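Long-range contact in aryl acylamidase (bacterium CSBL00001, PDB 4YJ6), which probably hydrolyses the amide bond of N-acylated aryl amines, as an amidase signature family aryl acylamidase: residues Thr182-Trp194 with Leu427-Ser439. Sequence-based numbering, arbitrary orientation.
With PO4 (phosphate ion), chain B.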
# COMPACT_ATOMS: atom_id res chain seq x y z
N THR A 182 0.62 0.92 -3.98
CA THR A 182 0.68 -0.26 -4.85
C THR A 182 1.34 -1.36 -4.06
O THR A 182 2.02 -1.09 -3.05
CB THR A 182 1.45 -0.00 -6.16
OG1 THR A 182 2.85 0.19 -5.92
CG2 THR A 182 0.87 1.26 -6.87
N ASP A 183 1.14 -2.60 -4.49
CA ASP A 183 1.46 -3.73 -3.58
C ASP A 183 1.82 -4.97 -4.42
O ASP A 183 0.95 -5.52 -5.11
CB ASP A 183 0.19 -3.94 -2.72
CG ASP A 183 0.35 -4.95 -1.57
OD1 ASP A 183 0.86 -6.07 -1.76
OD2 ASP A 183 -0.10 -4.59 -0.46
N GLY A 184 3.09 -5.40 -4.36
CA GLY A 184 3.58 -6.58 -5.05
C GLY A 184 4.16 -7.57 -4.01
O GLY A 184 4.24 -8.77 -4.29
N GLY A 185 4.51 -7.06 -2.83
CA GLY A 185 4.97 -7.92 -1.71
C GLY A 185 4.40 -7.41 -0.40
O GLY A 185 4.82 -7.82 0.67
N GLY A 186 3.41 -6.52 -0.48
CA GLY A 186 2.81 -6.02 0.73
C GLY A 186 2.67 -4.51 0.81
O GLY A 186 2.21 -4.00 1.82
N SER A 187 3.01 -3.79 -0.25
CA SER A 187 3.32 -2.37 -0.06
C SER A 187 2.18 -1.37 0.12
O SER A 187 2.44 -0.20 0.35
CB SER A 187 4.26 -1.93 -1.16
OG SER A 187 5.52 -2.56 -0.92
N ILE A 188 0.92 -1.80 0.05
CA ILE A 188 -0.18 -0.98 0.56
C ILE A 188 -0.22 -1.12 2.09
O ILE A 188 -0.61 -0.20 2.82
CB ILE A 188 -1.51 -1.49 -0.03
CG1 ILE A 188 -1.61 -1.05 -1.50
CG2 ILE A 188 -2.73 -0.94 0.75
CD1 ILE A 188 -2.62 -1.91 -2.26
N ARG A 189 0.16 -2.31 2.56
CA ARG A 189 -0.09 -2.74 3.92
C ARG A 189 1.11 -2.50 4.84
O ARG A 189 0.93 -2.19 6.03
CB ARG A 189 -0.44 -4.26 3.91
CG ARG A 189 -1.75 -4.52 3.12
CD ARG A 189 -1.94 -6.00 2.77
NE ARG A 189 -1.06 -6.37 1.65
CZ ARG A 189 -0.66 -7.63 1.42
NH1 ARG A 189 -0.99 -8.62 2.28
NH2 ARG A 189 0.08 -7.90 0.37
N ILE A 190 2.31 -2.70 4.31
CA ILE A 190 3.55 -2.56 5.10
C ILE A 190 3.67 -1.15 5.72
O ILE A 190 3.77 -1.03 6.95
CB ILE A 190 4.77 -2.83 4.21
CG1 ILE A 190 4.80 -4.30 3.77
CG2 ILE A 190 6.08 -2.50 4.94
CD1 ILE A 190 5.63 -4.51 2.50
N PRO A 191 3.57 -0.09 4.91
CA PRO A 191 3.73 1.23 5.53
C PRO A 191 2.51 1.62 6.34
O PRO A 191 2.65 2.43 7.27
CB PRO A 191 3.95 2.16 4.32
CG PRO A 191 3.23 1.46 3.19
CD PRO A 191 3.51 -0.01 3.44
N ALA A 192 1.32 1.09 6.00
CA ALA A 192 0.16 1.35 6.84
C ALA A 192 0.43 0.83 8.28
O ALA A 192 0.18 1.53 9.27
CB ALA A 192 -1.08 0.64 6.26
N ALA A 193 0.94 -0.41 8.37
CA ALA A 193 1.23 -1.05 9.67
C ALA A 193 2.18 -0.18 10.48
O ALA A 193 1.99 0.02 11.69
CB ALA A 193 1.86 -2.43 9.43
N TRP A 194 3.24 0.32 9.85
CA TRP A 194 4.19 1.15 10.60
C TRP A 194 3.72 2.58 10.90
O TRP A 194 4.43 3.30 11.58
CB TRP A 194 5.53 1.23 9.85
CG TRP A 194 6.42 0.02 10.04
CD1 TRP A 194 6.13 -1.12 10.75
CD2 TRP A 194 7.73 -0.16 9.50
NE1 TRP A 194 7.20 -1.99 10.68
CE2 TRP A 194 8.20 -1.43 9.94
CE3 TRP A 194 8.58 0.64 8.72
CZ2 TRP A 194 9.45 -1.93 9.59
CZ3 TRP A 194 9.84 0.14 8.37
CH2 TRP A 194 10.25 -1.14 8.80
N LEU A 427 15.29 -6.81 2.71
CA LEU A 427 14.43 -6.05 1.78
C LEU A 427 12.97 -6.41 1.98
O LEU A 427 12.11 -5.54 2.04
CB LEU A 427 14.80 -6.35 0.32
CG LEU A 427 16.27 -6.22 -0.08
CD1 LEU A 427 16.38 -6.45 -1.59
CD2 LEU A 427 16.82 -4.83 0.31
N ILE A 428 12.66 -7.69 2.10
CA ILE A 428 11.26 -8.09 2.06
C ILE A 428 10.94 -9.24 3.02
O ILE A 428 9.79 -9.60 3.20
CB ILE A 428 10.87 -8.51 0.62
CG1 ILE A 428 9.36 -8.43 0.38
CG2 ILE A 428 11.33 -9.93 0.33
CD1 ILE A 428 8.81 -6.98 0.39
N GLY A 429 11.96 -9.85 3.62
CA GLY A 429 11.71 -11.10 4.37
C GLY A 429 10.77 -10.99 5.55
O GLY A 429 10.09 -11.98 5.90
N TRP A 430 10.81 -9.83 6.22
CA TRP A 430 9.96 -9.57 7.39
C TRP A 430 8.57 -9.04 6.97
O TRP A 430 7.70 -8.79 7.82
CB TRP A 430 10.68 -8.54 8.30
CG TRP A 430 11.22 -7.38 7.47
CD1 TRP A 430 12.41 -7.33 6.81
CD2 TRP A 430 10.55 -6.14 7.19
NE1 TRP A 430 12.52 -6.13 6.12
CE2 TRP A 430 11.40 -5.38 6.36
CE3 TRP A 430 9.32 -5.59 7.58
CZ2 TRP A 430 11.04 -4.10 5.87
CZ3 TRP A 430 8.97 -4.33 7.12
CH2 TRP A 430 9.83 -3.59 6.29
N CYS A 431 8.35 -8.85 5.67
CA CYS A 431 7.06 -8.35 5.19
C CYS A 431 6.16 -9.55 4.90
O CYS A 431 6.00 -9.95 3.73
CB CYS A 431 7.23 -7.52 3.90
SG CYS A 431 8.45 -6.17 4.11
N MSE A 432 5.55 -10.11 5.96
CA MSE A 432 4.80 -11.36 5.87
C MSE A 432 3.59 -11.25 4.96
O MSE A 432 3.06 -12.26 4.52
CB MSE A 432 4.42 -11.79 7.28
CG MSE A 432 5.66 -11.89 8.10
SE MSE A 432 5.17 -12.79 9.76
CE MSE A 432 4.25 -11.36 10.69
N THR A 433 3.19 -10.00 4.71
CA THR A 433 2.20 -9.65 3.69
C THR A 433 2.41 -10.31 2.32
O THR A 433 1.44 -10.47 1.56
CB THR A 433 2.30 -8.13 3.44
OG1 THR A 433 3.67 -7.73 3.37
CG2 THR A 433 1.70 -7.39 4.62
N TYR A 434 3.66 -10.65 1.97
CA TYR A 434 3.88 -11.11 0.59
C TYR A 434 3.14 -12.42 0.30
O TYR A 434 2.98 -12.77 -0.89
CB TYR A 434 5.38 -11.22 0.19
CG TYR A 434 6.20 -12.28 0.92
CD1 TYR A 434 5.97 -13.65 0.72
CD2 TYR A 434 7.26 -11.90 1.75
CE1 TYR A 434 6.75 -14.61 1.38
CE2 TYR A 434 8.03 -12.84 2.41
CZ TYR A 434 7.77 -14.19 2.22
OH TYR A 434 8.56 -15.13 2.88
N LEU A 435 2.71 -13.14 1.33
CA LEU A 435 1.97 -14.39 1.07
C LEU A 435 0.72 -14.14 0.21
O LEU A 435 0.38 -14.99 -0.60
CB LEU A 435 1.57 -15.09 2.36
CG LEU A 435 2.74 -15.52 3.23
CD1 LEU A 435 2.20 -16.12 4.56
CD2 LEU A 435 3.62 -16.51 2.50
N THR A 436 0.03 -12.99 0.37
CA THR A 436 -1.18 -12.78 -0.43
C THR A 436 -0.85 -12.24 -1.82
O THR A 436 -1.70 -12.25 -2.71
CB THR A 436 -2.17 -11.80 0.23
OG1 THR A 436 -1.58 -10.51 0.30
CG2 THR A 436 -2.52 -12.27 1.65
N ASN A 437 0.38 -11.79 -2.05
CA ASN A 437 0.81 -11.55 -3.43
C ASN A 437 1.08 -12.88 -4.13
O ASN A 437 0.98 -12.98 -5.34
CB ASN A 437 2.05 -10.65 -3.48
CG ASN A 437 1.80 -9.33 -2.79
OD1 ASN A 437 2.10 -9.19 -1.61
ND2 ASN A 437 1.23 -8.36 -3.51
N PHE A 438 1.44 -13.92 -3.38
CA PHE A 438 1.44 -15.26 -3.97
C PHE A 438 0.02 -15.78 -4.19
O PHE A 438 -0.26 -16.39 -5.22
CB PHE A 438 2.13 -16.27 -3.04
CG PHE A 438 3.62 -16.12 -2.96
CD1 PHE A 438 4.34 -15.49 -3.96
CD2 PHE A 438 4.30 -16.70 -1.90
CE1 PHE A 438 5.76 -15.39 -3.86
CE2 PHE A 438 5.69 -16.63 -1.81
CZ PHE A 438 6.42 -15.99 -2.79
N SER A 439 -0.87 -15.54 -3.23
CA SER A 439 -2.13 -16.27 -3.21
C SER A 439 -3.39 -15.59 -3.74
O SER A 439 -4.32 -16.29 -4.15
CB SER A 439 -2.42 -16.78 -1.78
OG SER A 439 -2.86 -15.71 -0.95
P PO4 B . 6.22 -3.91 -3.79
O1 PO4 B . 7.56 -4.15 -3.06
O2 PO4 B . 6.26 -4.85 -4.97
O3 PO4 B . 5.12 -4.25 -2.85
O4 PO4 B . 6.09 -2.49 -4.30
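In the glycine-rich loop of the amidase signature fold, Asp183 and Gly185 meet Asn437, in the short helix 434-439, and Thr433. Asn437 ND2 donates to Asp183 OD1 (2.9 Å, 161°) on the anti side of the carboxylate, while Arg189 takes the syn sides: its NH2 reaches OD1 and its NE reaches OD2, a side-on salt bridge. With CG anti to the backbone N (chi1 -173°), the carboxylate end reaches Asn437; Ile188 N comes from above the carboxylate plane to Asp183 OD2 at 3.0 Å. Thr433 lays CB over one face of the guanidinium, and its OG1 donates to Gly185 O (2.9 Å) in the carbonyl plane, on a lone pair. Beyond, Ile190 CD1 packs on Cys431 SG (3.6 Å), and Trp194 CZ2 comes to 3.5 Å from Trp430 CZ3, the ring planes within 3° but hardly overlapping. Replacing Asp183 by alanine is likely to cost the buried Arg189 its counter-charge, and Asn437 ND2 and Ile188 N these acceptors. This network probably keeps the loop presenting Gly184 N (2.8 Å) and Gly185 N to O3 of a phosphate, probably from the crystallisation liquor, also bound by Ser187 OG: consistent with the family's oxyanion hole, Ser187 being the probable nucleophile.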